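Local coordinates for protein azurocidin (Homo sapiens, PDB 1FY1) that binds heparin and the lipopolysaccharide of Gram-negative bacteria as a catalytically inactive serine protease homologue, acting as a neutrophil antibacterial and chemotactic protein, at residues I31-V36 with D96-L101. The protein carries 2 engineered substitutions. Numbering follows the deposited sequence.
Sequences IHARFV and DREANL. With NAG (2-acetamido-2-deoxy-beta-D-glucopyranose), chain C.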
ATOM      1  N   ILE A  31     -10.056  -0.817   0.059  1.00 16.85           N
ATOM      2  CA  ILE A  31     -10.675  -0.934  -1.272  1.00 17.07           C
ATOM      3  C   ILE A  31     -12.108  -1.394  -1.291  1.00 24.86           C
ATOM      4  O   ILE A  31     -12.740  -1.422  -2.314  1.00 27.09           O
ATOM      5  CB  ILE A  31      -9.832  -1.820  -2.170  1.00 18.62           C
ATOM      6  CG1 ILE A  31      -9.788  -3.238  -1.580  1.00 17.26           C
ATOM      7  CG2 ILE A  31      -8.436  -1.189  -2.335  1.00 15.02           C
ATOM      8  CD1 ILE A  31      -9.288  -4.337  -2.527  1.00 13.90           C
ATOM      9  N   HIS A  32     -12.602  -1.779  -0.159  1.00 23.76           N
ATOM     10  CA  HIS A  32     -13.943  -2.273   0.046  1.00 24.19           C
ATOM     11  C   HIS A  32     -14.195  -2.195   1.547  1.00 27.64           C
ATOM     12  O   HIS A  32     -13.277  -2.385   2.325  1.00 28.25           O
ATOM     13  CB  HIS A  32     -14.010  -3.728  -0.447  1.00 25.78           C
ATOM     14  CG  HIS A  32     -15.340  -4.396  -0.193  1.00 29.98           C
ATOM     15  ND1 HIS A  32     -16.361  -4.383  -1.142  1.00 31.68           N
ATOM     16  CD2 HIS A  32     -15.808  -5.071   0.897  1.00 31.20           C
ATOM     17  CE1 HIS A  32     -17.385  -5.043  -0.634  1.00 30.43           C
ATOM     18  NE2 HIS A  32     -17.089  -5.455   0.586  1.00 30.68           N
ATOM     19  N   ALA A  33     -15.400  -1.915   1.983  1.00 24.51           N
ATOM     20  CA  ALA A  33     -15.666  -1.792   3.434  1.00 24.59           C
ATOM     21  C   ALA A  33     -15.193  -2.925   4.303  1.00 25.07           C
ATOM     22  O   ALA A  33     -15.257  -2.847   5.535  1.00 23.11           O
ATOM     23  CB  ALA A  33     -17.149  -1.613   3.713  1.00 25.83           C
ATOM     24  N   ARG A  34     -14.692  -3.979   3.678  1.00 20.53           N
ATOM     25  CA  ARG A  34     -14.262  -5.129   4.447  1.00 20.07           C
ATOM     26  C   ARG A  34     -12.891  -5.646   3.997  1.00 23.88           C
ATOM     27  O   ARG A  34     -12.349  -6.605   4.524  1.00 24.95           O
ATOM     28  CB  ARG A  34     -15.388  -6.144   4.279  1.00 24.73           C
ATOM     29  CG  ARG A  34     -15.366  -7.347   5.181  1.00 39.34           C
ATOM     30  CD  ARG A  34     -16.552  -8.218   4.844  1.00 53.10           C
ATOM     31  NE  ARG A  34     -17.814  -7.750   5.401  1.00 73.84           N
ATOM     32  CZ  ARG A  34     -18.315  -8.252   6.546  1.00100.00           C
ATOM     33  NH1 ARG A  34     -17.673  -9.204   7.235  1.00 89.69           N
ATOM     34  NH2 ARG A  34     -19.482  -7.803   7.019  1.00 93.13           N
ATOM     35  N   PHE A  35     -12.270  -4.965   3.039  1.00 19.19           N
ATOM     36  CA  PHE A  35     -10.950  -5.398   2.601  1.00 16.99           C
ATOM     37  C   PHE A  35      -9.924  -4.291   2.501  1.00 18.23           C
ATOM     38  O   PHE A  35     -10.263  -3.152   2.200  1.00 17.76           O
ATOM     39  CB  PHE A  35     -11.025  -6.080   1.243  1.00 17.23           C
ATOM     40  CG  PHE A  35     -11.796  -7.347   1.321  1.00 16.59           C
ATOM     41  CD1 PHE A  35     -13.184  -7.342   1.180  1.00 15.94           C
ATOM     42  CD2 PHE A  35     -11.128  -8.555   1.532  1.00 18.37           C
ATOM     43  CE1 PHE A  35     -13.892  -8.541   1.226  1.00 16.68           C
ATOM     44  CE2 PHE A  35     -11.826  -9.764   1.558  1.00 20.29           C
ATOM     45  CZ  PHE A  35     -13.212  -9.750   1.396  1.00 16.94           C
ATOM     46  N   VAL A  36      -8.662  -4.700   2.687  1.00 12.40           N
ATOM     47  CA  VAL A  36      -7.521  -3.813   2.626  1.00 12.43           C
ATOM     48  C   VAL A  36      -6.558  -4.510   1.732  1.00 18.38           C
ATOM     49  O   VAL A  36      -6.346  -5.713   1.903  1.00 18.15           O
ATOM     50  CB  VAL A  36      -6.862  -3.543   4.025  1.00 15.59           C
ATOM     51  CG1 VAL A  36      -5.479  -2.939   3.914  1.00 14.68           C
ATOM     52  CG2 VAL A  36      -7.668  -2.560   4.855  1.00 15.21           C
ATOM     53  N   ASP A  96     -12.457  -8.234  10.302  1.00 28.65           N
ATOM     54  CA  ASP A  96     -13.407  -8.909  11.172  1.00 29.61           C
ATOM     55  C   ASP A  96     -14.827  -8.337  11.080  1.00 34.50           C
ATOM     56  O   ASP A  96     -15.805  -8.985  11.449  1.00 34.14           O
ATOM     57  CB  ASP A  96     -12.899  -8.849  12.634  1.00 32.15           C
ATOM     58  CG  ASP A  96     -12.573  -7.449  13.133  1.00 41.20           C
ATOM     59  OD1 ASP A  96     -11.494  -6.896  12.964  1.00 41.57           O
ATOM     60  OD2 ASP A  96     -13.600  -6.868  13.712  1.00 42.45           O
ATOM     61  N   ARG A  97     -14.948  -7.111  10.575  1.00 32.48           N
ATOM     62  CA  ARG A  97     -16.248  -6.465  10.454  1.00 32.19           C
ATOM     63  C   ARG A  97     -16.201  -5.248   9.526  1.00 35.78           C
ATOM     64  O   ARG A  97     -15.132  -4.758   9.193  1.00 34.95           O
ATOM     65  CB  ARG A  97     -16.701  -6.046  11.830  1.00 33.72           C
ATOM     66  CG  ARG A  97     -15.886  -4.884  12.380  1.00 47.58           C
ATOM     67  CD  ARG A  97     -16.040  -4.762  13.887  1.00 58.08           C
ATOM     68  NE  ARG A  97     -15.607  -3.474  14.390  1.00 66.28           N
ATOM     69  CZ  ARG A  97     -14.355  -3.174  14.704  1.00 78.73           C
ATOM     70  NH1 ARG A  97     -13.359  -4.050  14.584  1.00 57.00           N
ATOM     71  NH2 ARG A  97     -14.090  -1.952  15.146  1.00 72.06           N
ATOM     72  N   GLU A  98     -17.374  -4.764   9.108  1.00 34.04           N
ATOM     73  CA  GLU A  98     -17.471  -3.616   8.210  1.00 34.62           C
ATOM     74  C   GLU A  98     -16.931  -2.325   8.741  1.00 39.17           C
ATOM     75  O   GLU A  98     -17.337  -1.848   9.788  1.00 41.77           O
ATOM     76  CB  GLU A  98     -18.894  -3.303   7.698  1.00 36.24           C
ATOM     77  CG  GLU A  98     -19.364  -4.245   6.578  1.00 49.37           C
ATOM     78  CD  GLU A  98     -20.318  -3.585   5.628  1.00 76.73           C
ATOM     79  OE1 GLU A  98     -20.790  -2.465   5.813  1.00 75.91           O
ATOM     80  OE2 GLU A  98     -20.542  -4.330   4.567  1.00 76.73           O
ATOM     81  N   ALA A  99     -16.086  -1.717   7.958  1.00 33.44           N
ATOM     82  CA  ALA A  99     -15.566  -0.458   8.342  1.00 32.07           C
ATOM     83  C   ALA A  99     -16.632   0.600   8.141  1.00 35.93           C
ATOM     84  O   ALA A  99     -17.359   0.612   7.144  1.00 35.18           O
ATOM     85  CB  ALA A  99     -14.297  -0.126   7.557  1.00 32.29           C
ATOM     86  N   ASN A 100     -16.734   1.482   9.125  1.00 32.65           N
ATOM     87  CA  ASN A 100     -17.654   2.595   9.073  1.00 32.05           C
ATOM     88  C   ASN A 100     -16.999   3.652   8.230  1.00 37.12           C
ATOM     89  O   ASN A 100     -15.880   4.060   8.540  1.00 37.36           O
ATOM     90  CB  ASN A 100     -17.937   3.157  10.481  1.00 34.11           C
ATOM     91  CG  ASN A 100     -19.244   2.745  11.128  1.00 61.65           C
ATOM     92  OD1 ASN A 100     -20.326   3.164  10.672  1.00 61.41           O
ATOM     93  ND2 ASN A 100     -19.146   1.997  12.237  1.00 52.03           N
ATOM     94  N   LEU A 101     -17.678   4.052   7.163  1.00 35.34           N
ATOM     95  CA  LEU A 101     -17.194   5.067   6.231  1.00 34.84           C
ATOM     96  C   LEU A 101     -17.379   6.465   6.781  1.00 37.78           C
ATOM     97  O   LEU A 101     -18.493   6.994   6.761  1.00 39.73           O
ATOM     98  CB  LEU A 101     -17.952   4.933   4.922  1.00 34.69           C
ATOM     99  CG  LEU A 101     -17.376   3.857   4.036  1.00 40.26           C
ATOM    100  CD1 LEU A 101     -16.392   4.524   3.096  1.00 41.43           C
ATOM    101  CD2 LEU A 101     -16.600   2.865   4.891  1.00 43.02           C
TER
HETATM  102  C1  NAG C1001     -19.088   2.436  13.618  1.00 97.00           C
HETATM  103  C2  NAG C1001     -20.165   2.129  14.682  1.00 54.58           C
HETATM  104  C3  NAG C1001     -19.517   1.606  16.009  1.00100.00           C
HETATM  105  C4  NAG C1001     -18.276   0.673  15.910  1.00100.00           C
HETATM  106  C5  NAG C1001     -17.307   1.405  14.963  1.00100.00           C
HETATM  107  C6  NAG C1001     -15.909   0.775  14.804  1.00100.00           C
HETATM  108  C7  NAG C1001     -22.171   3.567  15.147  1.00 71.20           C
HETATM  109  C8  NAG C1001     -22.505   4.916  15.834  1.00 89.68           C
HETATM  110  N2  NAG C1001     -20.847   3.396  15.043  1.00100.00           N
HETATM  111  O3  NAG C1001     -20.529   0.980  16.761  1.00100.00           O
HETATM  112  O4  NAG C1001     -17.669   0.395  17.234  1.00 71.83           O
HETATM  113  O5  NAG C1001     -18.033   1.493  13.719  1.00100.00           O
HETATM  114  O6  NAG C1001     -15.956  -0.456  14.041  1.00 91.71           O
HETATM  115  O7  NAG C1001     -22.873   2.562  15.287  1.00100.00           O
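Ala33 and Ala99 meet through a single backbone hydrogen bond, a compact example of how a hairpin turn can be tied to a loop that leaves the same sheet. Ala33 O accepts Ala99 N at 2.8 Å, nearly straight (178°) and in the carbonyl plane. The CA of Glu98 adds a C-H···O contact to the same oxygen, and the methyl of Ala99 lies 3.5 Å from it, CB to Ala33 O. Ala33 points its own methyl at the loop, where CB comes 4.2 Å from Glu98 CD.

Beside this pair the long side chains of Arg34 and Glu98 cross at about a right angle. Arg34 starts with CG anti to the backbone N (chi1 -168°) and bends at chi3, which brings NH2 within 3.6 Å of the Glu98 methylene CG; Glu98 N lies over one guanidinium face, offset toward the rim. NH2 of Arg34 and OE2 of Glu98 stay 4.4 Å apart, too far for a salt bridge, though their opposite charges probably attract.

Arg97 turns away to the loop's other side. Its NH1 forms a salt bridge with Asp96 OD2, which lies in the guanidinium plane and offers its syn lone pair, while NH2 donates to O6 of the N-acetylglucosamine carried by Asn100 (2.6 Å).

The type I turn from His32 to Phe35 joins strands 23-32 and 35-38 of a trypsin-fold barrel, with a classic bulge at Ile31 and His32 opposite Phe35. Strand 91-95 pairs with 35-38 and runs into the loop, Phe71 of strand 69-77 touches Ala99, and helix 210-218 packs against His32 and Phe35.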